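Long-range contacts in dephospho-CoA kinase (Legionella pneumophila subsp. pneumophila, PDB 4TTR), which probably catalyses the last step of coenzyme A biosynthesis, the ATP-dependent phosphorylation of the 3'-hydroxyl group of dephospho-CoA: residues N24-G28 and Q151-I155; T31-F35 and L193-K197; D63-F68 and E94-L98; C60-I64 and L101-V105. The contacts are given in a common frame with arbitrary orientation. Where two conformers were deposited one is given. Numbering follows the deposited sequence.

Contact 1 (N24-G28 and Q151-I155). With BU2 (1,3-butanediol), chain B.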
loop_
_atom_site.group_PDB
_atom_site.type_symbol
_atom_site.label_atom_id
_atom_site.label_comp_id
_atom_site.label_asym_id
_atom_site.label_seq_id
_atom_site.Cartn_x
_atom_site.Cartn_y
_atom_site.Cartn_z
ATOM N N ASN A 24 5.360 1.851 5.936
ATOM C CA ASN A 24 6.526 2.541 5.424
ATOM C C ASN A 24 7.380 1.546 4.651
ATOM O O ASN A 24 6.943 0.440 4.338
ATOM C CB ASN A 24 7.323 3.237 6.548
ATOM C CG ASN A 24 7.949 2.268 7.548
ATOM O OD1 ASN A 24 7.920 1.056 7.378
ATOM N ND2 ASN A 24 8.537 2.823 8.602
ATOM N N ILE A 25 8.606 1.934 4.359
ATOM C CA ILE A 25 9.413 1.211 3.399
ATOM C C ILE A 25 9.988 -0.041 4.052
ATOM O O ILE A 25 10.532 0.017 5.157
ATOM C CB ILE A 25 10.516 2.134 2.838
ATOM C CG1 ILE A 25 9.870 3.273 2.042
ATOM C CG2 ILE A 25 11.469 1.378 1.930
ATOM C CD1 ILE A 25 9.225 4.397 2.888
ATOM N N ALA A 26 9.830 -1.174 3.371
ATOM C CA ALA A 26 10.296 -2.461 3.879
ATOM C C ALA A 26 9.713 -2.746 5.262
ATOM O O ALA A 26 10.402 -3.255 6.143
ATOM C CB ALA A 26 11.812 -2.488 3.928
ATOM N N SER A 27 8.441 -2.407 5.437
ATOM C CA SER A 27 7.768 -2.532 6.729
ATOM C C SER A 27 7.354 -3.959 7.053
ATOM O O SER A 27 7.250 -4.322 8.219
ATOM C CB SER A 27 6.526 -1.645 6.753
ATOM O OG SER A 27 5.606 -2.045 5.755
ATOM N N GLY A 28 7.101 -4.757 6.020
ATOM C CA GLY A 28 6.580 -6.097 6.209
ATOM C C GLY A 28 5.092 -6.154 5.912
ATOM O O GLY A 28 4.418 -7.105 6.307
ATOM N N GLN A 151 14.798 -2.304 8.216
ATOM C CA GLN A 151 14.546 -1.795 6.869
ATOM C C GLN A 151 15.783 -1.916 5.988
ATOM O O GLN A 151 15.684 -2.235 4.806
ATOM C CB GLN A 151 14.109 -0.332 6.915
ATOM C CG GLN A 151 12.792 -0.060 7.612
ATOM C CD GLN A 151 12.482 1.421 7.662
ATOM O OE1 GLN A 151 13.062 2.159 8.457
ATOM N NE2 GLN A 151 11.581 1.869 6.796
ATOM N N LEU A 152 16.948 -1.639 6.561
ATOM C CA LEU A 152 18.181 -1.680 5.789
ATOM C C LEU A 152 18.479 -3.108 5.361
ATOM O O LEU A 152 18.820 -3.358 4.204
ATOM C CB LEU A 152 19.353 -1.104 6.587
ATOM C CG LEU A 152 19.343 0.416 6.773
ATOM C CD1 LEU A 152 20.521 0.854 7.627
ATOM C CD2 LEU A 152 19.363 1.150 5.436
ATOM N N ASP A 153 18.335 -4.043 6.295
ATOM C CA ASP A 153 18.550 -5.453 5.998
ATOM C C ASP A 153 17.635 -5.894 4.867
ATOM O O ASP A 153 18.063 -6.569 3.932
ATOM C CB ASP A 153 18.303 -6.308 7.242
ATOM C CG ASP A 153 19.278 -6.001 8.363
ATOM O OD1 ASP A 153 20.429 -5.615 8.067
ATOM O OD2 ASP A 153 18.891 -6.146 9.543
ATOM N N ARG A 154 16.376 -5.486 4.953
ATOM C CA ARG A 154 15.381 -5.850 3.957
ATOM C C ARG A 154 15.717 -5.229 2.602
ATOM O O ARG A 154 15.551 -5.865 1.561
ATOM C CB ARG A 154 13.994 -5.403 4.417
ATOM C CG ARG A 154 12.845 -6.277 3.940
ATOM C CD ARG A 154 12.116 -6.914 5.114
ATOM N NE ARG A 154 11.620 -5.917 6.060
ATOM C CZ ARG A 154 11.132 -6.202 7.264
ATOM N NH1 ARG A 154 11.102 -7.459 7.692
ATOM N NH2 ARG A 154 10.712 -5.228 8.059
ATOM N N ILE A 155 16.197 -3.988 2.625
ATOM C CA ILE A 155 16.505 -3.256 1.399
ATOM C C ILE A 155 17.794 -3.751 0.747
ATOM O O ILE A 155 17.899 -3.788 -0.477
ATOM C CB ILE A 155 16.611 -1.739 1.674
ATOM C CG1 ILE A 155 15.212 -1.131 1.744
ATOM C CG2 ILE A 155 17.407 -1.019 0.577
ATOM C CD1 ILE A 155 15.169 0.250 2.355
HETATM C C1 BU2 B . 6.772 -7.174 2.900
HETATM O O1 BU2 B . 7.981 -7.902 2.860
HETATM C C2 BU2 B . 6.650 -6.284 1.682
HETATM C C3 BU2 B . 6.414 -4.859 2.136
HETATM O O3 BU2 B . 7.647 -4.296 2.523
HETATM C C4 BU2 B . 5.814 -4.059 1.002
#
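The helical segment Q151-I155 braces the P-loop (Walker A) segment N24-G28, and its first residue, Gln151, shows how. The long, flexible amide side chain reaches across so that Gln151 NE2 donates to Ile25 O at 2.7 Å, nearly straight at 173°; Ile25 O, in the central peptide of the type II turn Asn24-Ser27, is outside the turn's own weak bond. Leu152 turns its apolar side chain away, onto helix 163-171. Arg154, one helical turn beyond Gln151, clasps the next carbonyl: both Arg154 NE (2.9 Å) and Arg154 NH2 (2.8 Å) donate to Ala26 O, which lies at the edge of the guanidinium. The small Ala26 lets the helix come close, Ala26 CB lying 3.7 Å from Arg154 CB. Ile155 closes the apolar side, with Ile155 CD1 3.9 Å from Ile25 CG2. Gly28, the helix N-cap, has phi 102°, where a side chain would clash with the preceding carbonyl. Ala26, Ser27 and Gly28 line the butanediol pocket and belong to the predicted ATP site; Gly28 CA is 3.5 Å from BU2 C1. The loop links strand 18-23 to helix 29-38, beside strand 140-145, whose Val144 hydrogen-bonds Asn24 through the backbone, while helix 148-159 leans on helix 163-171.

Contact 2 (T31-F35 and L193-K197)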
loop_
_atom_site.group_PDB
_atom_site.type_symbol
_atom_site.label_atom_id
_atom_site.label_comp_id
_atom_site.label_asym_id
_atom_site.label_seq_id
_atom_site.Cartn_x
_atom_site.Cartn_y
_atom_site.Cartn_z
ATOM N N THR A 31 3.282 -8.993 4.063
ATOM C CA THR A 31 3.234 -10.163 4.931
ATOM C C THR A 31 2.071 -10.022 5.908
ATOM O O THR A 31 1.364 -10.988 6.197
ATOM C CB THR A 31 4.544 -10.341 5.709
ATOM O OG1 THR A 31 5.634 -10.451 4.785
ATOM C CG2 THR A 31 4.488 -11.587 6.585
ATOM N N VAL A 32 1.884 -8.807 6.412
ATOM C CA VAL A 32 0.760 -8.500 7.286
ATOM C C VAL A 32 -0.547 -8.761 6.551
ATOM O O VAL A 32 -1.472 -9.336 7.116
ATOM C CB VAL A 32 0.819 -7.038 7.784
ATOM C CG1 VAL A 32 -0.497 -6.612 8.425
ATOM C CG2 VAL A 32 1.955 -6.872 8.772
ATOM N N ALA A 33 -0.616 -8.344 5.291
ATOM C CA ALA A 33 -1.811 -8.571 4.482
ATOM C C ALA A 33 -2.094 -10.063 4.339
ATOM O O ALA A 33 -3.243 -10.492 4.430
ATOM C CB ALA A 33 -1.658 -7.930 3.115
ATOM N N GLU A 34 -1.044 -10.850 4.129
ATOM C CA GLU A 34 -1.191 -12.293 3.975
ATOM C C GLU A 34 -1.727 -12.928 5.258
ATOM O O GLU A 34 -2.573 -13.820 5.209
ATOM C CB GLU A 34 0.149 -12.928 3.579
ATOM C CG GLU A 34 0.113 -14.446 3.406
ATOM C CD GLU A 34 -0.851 -14.908 2.320
ATOM O OE1 GLU A 34 -1.217 -16.103 2.321
ATOM O OE2 GLU A 34 -1.240 -14.086 1.462
ATOM N N PHE A 35 -1.240 -12.467 6.407
ATOM C CA PHE A 35 -1.705 -13.000 7.683
ATOM C C PHE A 35 -3.189 -12.688 7.880
ATOM O O PHE A 35 -3.944 -13.540 8.342
ATOM C CB PHE A 35 -0.872 -12.445 8.849
ATOM C CG PHE A 35 0.461 -13.136 9.038
ATOM C CD1 PHE A 35 0.567 -14.515 8.963
ATOM C CD2 PHE A 35 1.609 -12.398 9.285
ATOM C CE1 PHE A 35 1.784 -15.146 9.134
ATOM C CE2 PHE A 35 2.835 -13.026 9.456
ATOM C CZ PHE A 35 2.920 -14.399 9.380
ATOM N N LEU A 193 8.769 -13.089 12.107
ATOM C CA LEU A 193 7.463 -13.446 11.553
ATOM C C LEU A 193 6.454 -13.922 12.590
ATOM O O LEU A 193 5.256 -13.688 12.441
ATOM C CB LEU A 193 7.626 -14.546 10.500
ATOM C CG LEU A 193 8.279 -14.191 9.164
ATOM C CD1 LEU A 193 8.433 -15.451 8.327
ATOM C CD2 LEU A 193 7.467 -13.151 8.410
ATOM N N SER A 194 6.927 -14.609 13.623
ATOM C CA SER A 194 6.030 -15.193 14.613
ATOM C C SER A 194 5.326 -14.118 15.440
ATOM O O SER A 194 4.116 -14.197 15.659
ATOM C CB SER A 194 6.793 -16.148 15.531
ATOM O OG SER A 194 5.948 -16.663 16.545
ATOM N N GLU A 195 6.074 -13.122 15.904
ATOM C CA GLU A 195 5.471 -12.040 16.675
ATOM C C GLU A 195 4.621 -11.158 15.777
ATOM O O GLU A 195 3.646 -10.562 16.227
ATOM C CB GLU A 195 6.537 -11.195 17.382
ATOM C CG GLU A 195 6.686 -11.512 18.866
ATOM C CD GLU A 195 5.384 -11.345 19.637
ATOM O OE1 GLU A 195 4.724 -10.295 19.478
ATOM O OE2 GLU A 195 5.014 -12.268 20.394
ATOM N N LEU A 196 4.999 -11.068 14.507
ATOM C CA LEU A 196 4.209 -10.322 13.541
ATOM C C LEU A 196 2.825 -10.955 13.430
ATOM O O LEU A 196 1.808 -10.262 13.459
ATOM C CB LEU A 196 4.907 -10.292 12.182
ATOM C CG LEU A 196 4.247 -9.460 11.082
ATOM C CD1 LEU A 196 4.091 -8.012 11.519
ATOM C CD2 LEU A 196 5.063 -9.544 9.793
ATOM N N LYS A 197 2.800 -12.277 13.325
ATOM C CA LYS A 197 1.551 -13.022 13.247
ATOM C C LYS A 197 0.715 -12.864 14.511
ATOM O O LYS A 197 -0.508 -12.746 14.443
ATOM C CB LYS A 197 1.834 -14.499 13.007
ATOM C CG LYS A 197 0.586 -15.343 12.858
ATOM C CD LYS A 197 0.950 -16.814 12.882
ATOM C CE LYS A 197 -0.287 -17.699 12.805
ATOM N NZ LYS A 197 -1.101 -17.649 14.053
#
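The axes of the short helical segments T31-F35 and L193-K197 pass 10.6 Å apart at -53°, and their CA atoms are nearest at Phe35 and Lys197, 6.4 Å. This is helix packing on the parallel sheet of a P-loop kinase: helix 29-38, which follows the Walker A loop, meets the C-terminal helix 192-213. Val32 and Leu196 form the buried base, Val32 CG2 lying 3.7 Å from Leu196 CD1, and both rest on Leu187 of strand 185-188; branched aliphatic residues suit this buried corner. Thr31 serves two purposes. Its methyl, Thr31 CG2, lies 3.8 Å from both Leu193 CD2 and Leu196 CD2, while the residue also belongs to the butanediol pocket and the predicted ATP site. Phe35, broad and flat, fills the space where the backbones come closest, its ring edge meeting Leu196 CD2. Lys197 suits this exposed position because its aliphatic base can pack while its amine leads away: Lys197 CB makes a CH-pi contact over the Phe35 ring, 3.9 Å from the centroid and 14° off the normal.

Contact 3 (D63-F68 and E94-L98)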
loop_
_atom_site.group_PDB
_atom_site.type_symbol
_atom_site.label_atom_id
_atom_site.label_comp_id
_atom_site.label_asym_id
_atom_site.label_seq_id
_atom_site.Cartn_x
_atom_site.Cartn_y
_atom_site.Cartn_z
ATOM N N ASP A 63 -2.358 7.024 -21.220
ATOM C CA ASP A 63 -2.154 8.361 -20.670
ATOM C C ASP A 63 -0.813 8.475 -19.950
ATOM O O ASP A 63 -0.170 9.522 -19.985
ATOM C CB ASP A 63 -3.283 8.726 -19.708
ATOM C CG ASP A 63 -4.641 8.758 -20.382
ATOM O OD1 ASP A 63 -4.697 8.885 -21.623
ATOM O OD2 ASP A 63 -5.656 8.662 -19.662
ATOM N N ILE A 64 -0.407 7.397 -19.289
ATOM C CA ILE A 64 0.870 7.349 -18.592
ATOM C C ILE A 64 2.033 7.503 -19.575
ATOM O O ILE A 64 2.949 8.295 -19.346
ATOM C CB ILE A 64 1.012 6.026 -17.798
ATOM C CG1 ILE A 64 0.129 6.076 -16.551
ATOM C CG2 ILE A 64 2.460 5.778 -17.371
ATOM C CD1 ILE A 64 -0.060 4.740 -15.861
ATOM N N ILE A 65 1.989 6.753 -20.671
ATOM C CA ILE A 65 3.063 6.781 -21.661
ATOM C C ILE A 65 3.084 8.106 -22.413
ATOM O O ILE A 65 4.152 8.625 -22.736
ATOM C CB ILE A 65 2.926 5.610 -22.650
ATOM C CG1 ILE A 65 3.203 4.298 -21.917
ATOM C CG2 ILE A 65 3.891 5.756 -23.830
ATOM C CD1 ILE A 65 2.717 3.073 -22.648
ATOM N N SER A 66 1.912 8.660 -22.695
ATOM C CA SER A 66 1.839 9.951 -23.364
ATOM C C SER A 66 2.364 11.047 -22.441
ATOM O O SER A 66 3.014 11.992 -22.888
ATOM C CB SER A 66 0.404 10.259 -23.797
ATOM O OG SER A 66 -0.268 11.043 -22.828
ATOM N N HIS A 67 2.089 10.907 -21.149
ATOM C CA HIS A 67 2.494 11.904 -20.162
ATOM C C HIS A 67 3.995 11.878 -19.884
ATOM O O HIS A 67 4.664 12.910 -19.945
ATOM C CB HIS A 67 1.728 11.684 -18.857
ATOM C CG HIS A 67 1.989 12.728 -17.818
ATOM N ND1 HIS A 67 1.422 13.982 -17.865
ATOM C CD2 HIS A 67 2.755 12.701 -16.702
ATOM C CE1 HIS A 67 1.826 14.684 -16.821
ATOM N NE2 HIS A 67 2.638 13.932 -16.100
ATOM N N PHE A 68 4.520 10.699 -19.573
ATOM C CA PHE A 68 5.921 10.569 -19.199
ATOM C C PHE A 68 6.824 10.360 -20.408
ATOM O O PHE A 68 8.026 10.607 -20.336
ATOM C CB PHE A 68 6.102 9.415 -18.213
ATOM C CG PHE A 68 5.510 9.678 -16.857
ATOM C CD1 PHE A 68 6.032 10.666 -16.037
ATOM C CD2 PHE A 68 4.441 8.927 -16.396
ATOM C CE1 PHE A 68 5.490 10.906 -14.783
ATOM C CE2 PHE A 68 3.896 9.161 -15.144
ATOM C CZ PHE A 68 4.420 10.151 -14.336
ATOM N N GLU A 94 4.190 14.706 -9.811
ATOM C CA GLU A 94 3.915 13.578 -10.686
ATOM C C GLU A 94 3.228 12.463 -9.914
ATOM O O GLU A 94 2.425 11.718 -10.474
ATOM C CB GLU A 94 5.205 13.065 -11.330
ATOM C CG GLU A 94 5.911 14.091 -12.196
ATOM C CD GLU A 94 5.155 14.431 -13.469
ATOM O OE1 GLU A 94 5.689 15.207 -14.286
ATOM O OE2 GLU A 94 4.030 13.926 -13.661
ATOM N N ARG A 95 3.548 12.345 -8.630
ATOM C CA ARG A 95 2.842 11.402 -7.776
ATOM C C ARG A 95 1.371 11.767 -7.735
ATOM O O ARG A 95 0.503 10.907 -7.880
ATOM C CB ARG A 95 3.415 11.385 -6.358
ATOM C CG ARG A 95 2.560 10.583 -5.394
ATOM C CD ARG A 95 3.340 10.095 -4.199
ATOM N NE ARG A 95 3.969 11.194 -3.480
ATOM C CZ ARG A 95 3.321 12.035 -2.682
ATOM N NH1 ARG A 95 2.011 11.915 -2.502
ATOM N NH2 ARG A 95 3.984 13.005 -2.067
ATOM N N LEU A 96 1.099 13.053 -7.550
ATOM C CA LEU A 96 -0.269 13.535 -7.467
ATOM C C LEU A 96 -0.981 13.390 -8.806
ATOM O O LEU A 96 -2.159 13.031 -8.848
ATOM C CB LEU A 96 -0.292 14.991 -7.001
ATOM C CG LEU A 96 -0.007 15.167 -5.504
ATOM C CD1 LEU A 96 0.295 16.617 -5.168
ATOM C CD2 LEU A 96 -1.176 14.669 -4.663
ATOM N N TRP A 97 -0.268 13.663 -9.895
ATOM C CA TRP A 97 -0.847 13.521 -11.224
ATOM C C TRP A 97 -1.284 12.078 -11.439
ATOM O O TRP A 97 -2.402 11.818 -11.876
ATOM C CB TRP A 97 0.144 13.942 -12.313
ATOM C CG TRP A 97 -0.410 13.764 -13.699
ATOM C CD1 TRP A 97 -1.107 14.684 -14.429
ATOM C CD2 TRP A 97 -0.330 12.586 -14.514
ATOM N NE1 TRP A 97 -1.461 14.153 -15.647
ATOM C CE2 TRP A 97 -0.996 12.868 -15.723
ATOM C CE3 TRP A 97 0.241 11.323 -14.336
ATOM C CZ2 TRP A 97 -1.105 11.934 -16.750
ATOM C CZ3 TRP A 97 0.131 10.397 -15.358
ATOM C CH2 TRP A 97 -0.536 10.708 -16.548
ATOM N N LEU A 98 -0.398 11.143 -11.114
ATOM C CA LEU A 98 -0.663 9.730 -11.338
ATOM C C LEU A 98 -1.779 9.230 -10.427
ATOM O O LEU A 98 -2.591 8.397 -10.829
ATOM C CB LEU A 98 0.608 8.908 -11.116
ATOM C CG LEU A 98 0.490 7.411 -11.405
ATOM C CD1 LEU A 98 0.049 7.161 -12.840
ATOM C CD2 LEU A 98 1.805 6.698 -11.126
#
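Ile64 and Leu98 make the apolar centre, with Ile64 CG1 3.9 Å from Leu98 CD1. Ile64 is buried and also touches Ile84 of helix 81-90, whereas Leu98 reaches Ile88 of that same helix, so branched aliphatic side chains suit a place where three helices converge. Outward from them lies Trp97, whose large indole spans the gap between axes 12.3 Å apart. Its edge points at the backbone of the other helix, Trp97 CH2 lying 3.7 Å from Asp63 O, and Phe68 CE2 packs 4.0 Å from Trp97 CZ3 with the two rings steeply inclined. The arrangement is an antiparallel pair of helices, 59-68 and 92-115, whose short segments here run at 154°; it belongs to the helical part of the kinase, away from the P-loop and its nucleotide site. Further out, His67 completes an aromatic cluster with Phe68 and Trp97. Its ring stacks face to face on the six-membered ring of Trp97, centroids 3.6 Å apart and planes at 9°. A flat ring that also carries an N-H suits this border, because its edge remains available for polar bonding: His67 NE2 donates to Glu94 OE2 at 2.8 Å, a His-carboxylate hydrogen bond at the partly exposed margin.

Contact 4 (C60-I64 and L101-V105)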
loop_
_atom_site.group_PDB
_atom_site.type_symbol
_atom_site.label_atom_id
_atom_site.label_comp_id
_atom_site.label_asym_id
_atom_site.label_seq_id
_atom_site.Cartn_x
_atom_site.Cartn_y
_atom_site.Cartn_z
ATOM N N CYS A 60 -5.505 4.145 -19.089
ATOM C CA CYS A 60 -4.522 4.715 -18.165
ATOM C C CYS A 60 -3.094 4.421 -18.603
ATOM O O CYS A 60 -2.204 5.251 -18.439
ATOM C CB CYS A 60 -4.752 4.189 -16.749
ATOM S SG CYS A 60 -6.198 4.900 -15.956
ATOM N N TYR A 61 -2.882 3.233 -19.151
ATOM C CA TYR A 61 -1.601 2.866 -19.736
ATOM C C TYR A 61 -1.213 3.861 -20.833
ATOM O O TYR A 61 -0.061 4.293 -20.917
ATOM C CB TYR A 61 -1.690 1.439 -20.276
ATOM C CG TYR A 61 -0.637 1.014 -21.266
ATOM C CD1 TYR A 61 -0.736 1.364 -22.608
ATOM C CD2 TYR A 61 0.431 0.215 -20.874
ATOM C CE1 TYR A 61 0.212 0.953 -23.526
ATOM C CE2 TYR A 61 1.388 -0.198 -21.785
ATOM C CZ TYR A 61 1.269 0.170 -23.111
ATOM O OH TYR A 61 2.210 -0.237 -24.026
ATOM N N GLN A 62 -2.189 4.235 -21.654
ATOM C CA GLN A 62 -1.960 5.169 -22.749
ATOM C C GLN A 62 -1.627 6.570 -22.234
ATOM O O GLN A 62 -0.722 7.224 -22.750
ATOM C CB GLN A 62 -3.186 5.218 -23.666
ATOM C CG GLN A 62 -3.399 3.935 -24.476
ATOM C CD GLN A 62 -4.825 3.768 -24.984
ATOM O OE1 GLN A 62 -5.702 4.579 -24.694
ATOM N NE2 GLN A 62 -5.057 2.706 -25.750
ATOM N N ASP A 63 -2.358 7.024 -21.220
ATOM C CA ASP A 63 -2.154 8.361 -20.670
ATOM C C ASP A 63 -0.813 8.475 -19.950
ATOM O O ASP A 63 -0.170 9.522 -19.985
ATOM C CB ASP A 63 -3.283 8.726 -19.708
ATOM C CG ASP A 63 -4.641 8.758 -20.382
ATOM O OD1 ASP A 63 -4.697 8.885 -21.623
ATOM O OD2 ASP A 63 -5.656 8.662 -19.662
ATOM N N ILE A 64 -0.407 7.397 -19.289
ATOM C CA ILE A 64 0.870 7.349 -18.592
ATOM C C ILE A 64 2.033 7.503 -19.575
ATOM O O ILE A 64 2.949 8.295 -19.346
ATOM C CB ILE A 64 1.012 6.026 -17.798
ATOM C CG1 ILE A 64 0.129 6.076 -16.551
ATOM C CG2 ILE A 64 2.460 5.778 -17.371
ATOM C CD1 ILE A 64 -0.060 4.740 -15.861
ATOM N N LEU A 101 -5.034 10.419 -11.833
ATOM C CA LEU A 101 -5.388 9.676 -13.038
ATOM C C LEU A 101 -6.033 8.339 -12.696
ATOM O O LEU A 101 -7.037 7.957 -13.290
ATOM C CB LEU A 101 -4.149 9.441 -13.909
ATOM C CG LEU A 101 -4.352 8.572 -15.159
ATOM C CD1 LEU A 101 -5.063 9.351 -16.252
ATOM C CD2 LEU A 101 -3.027 8.025 -15.658
ATOM N N LEU A 102 -5.444 7.633 -11.736
ATOM C CA LEU A 102 -5.847 6.267 -11.428
ATOM C C LEU A 102 -6.984 6.182 -10.414
ATOM O O LEU A 102 -7.691 5.179 -10.363
ATOM C CB LEU A 102 -4.647 5.478 -10.904
ATOM C CG LEU A 102 -3.479 5.315 -11.877
ATOM C CD1 LEU A 102 -2.276 4.730 -11.156
ATOM C CD2 LEU A 102 -3.871 4.445 -13.059
ATOM N N HIS A 103 -7.161 7.228 -9.613
ATOM C CA HIS A 103 -8.118 7.187 -8.507
ATOM C C HIS A 103 -9.544 6.807 -8.928
ATOM O O HIS A 103 -10.163 5.961 -8.285
ATOM C CB HIS A 103 -8.149 8.533 -7.776
ATOM C CG HIS A 103 -9.386 8.740 -6.958
ATOM N ND1 HIS A 103 -9.719 7.926 -5.896
ATOM C CD2 HIS A 103 -10.379 9.655 -7.056
ATOM C CE1 HIS A 103 -10.859 8.338 -5.371
ATOM N NE2 HIS A 103 -11.281 9.386 -6.056
ATOM N N PRO A 104 -10.068 7.422 -10.007
ATOM C CA PRO A 104 -11.439 7.113 -10.436
ATOM C C PRO A 104 -11.653 5.651 -10.814
ATOM O O PRO A 104 -12.663 5.068 -10.423
ATOM C CB PRO A 104 -11.633 8.010 -11.662
ATOM C CG PRO A 104 -10.649 9.104 -11.494
ATOM C CD PRO A 104 -9.469 8.477 -10.840
ATOM N N VAL A 105 -10.723 5.071 -11.566
ATOM C CA VAL A 105 -10.873 3.691 -12.010
ATOM C C VAL A 105 -10.600 2.714 -10.868
ATOM O O VAL A 105 -11.285 1.701 -10.740
ATOM C CB VAL A 105 -9.947 3.353 -13.212
ATOM C CG1 VAL A 105 -10.488 3.978 -14.492
ATOM C CG2 VAL A 105 -8.507 3.793 -12.959
#
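Cys60 opens the segment and is the hub of the contact, its CA lying 7.0 Å from that of Leu102. Its CA-to-CB bond points toward helix 92-115, and the thiol settles among three aliphatic side chains: Cys60 SG is 3.7 Å from Leu102 CD2, 3.9 Å from Val105 CG2 and 4.2 Å from Leu101 CG. A small, polarisable sulfur suits such a buried niche. Tyr61 turns away from this interface, and its hydroxyl is hydrogen-bonded to Gly77 O. One turn on from Cys60, Asp63 keeps its carboxylate at the partly exposed border, with Asp63 OD2 3.5 Å from Leu101 CD1, a methyl contact, not a polar bond. Ile64 then fills the inner side, Ile64 CG1 lying 3.8 Å from Leu101 CD2. The short segments run antiparallel at 176°, with axes 11.3 Å apart, within the kinase's helical region, away from the nucleotide site. With neither salt bridges nor hydrogen bonds between these segments, their association rests on the close fit of aliphatic and sulfur atoms.

How the contacts relate
Contacts 1 and 2 belong to the nucleotide-binding core: their first segments follow one another through the P-loop into helix 29-38, their centres lie 14 Å apart, and along the chain the two cross, so helices 148-159 and 192-213 return to the start of the fold. Contacts 3 and 4 are nested inside the loops closed by both. They share helices 59-68 and 92-115 as well as Asp63 and Ile64, with centres 8 Å apart, and join one antiparallel pair at successive levels. Contacts 2 and 3 have centres about 34 Å apart, though the nearest atoms of contacts 1 and 3 are about 11 Å apart. A P-loop braced by later helices is thus set apart from this helix pair.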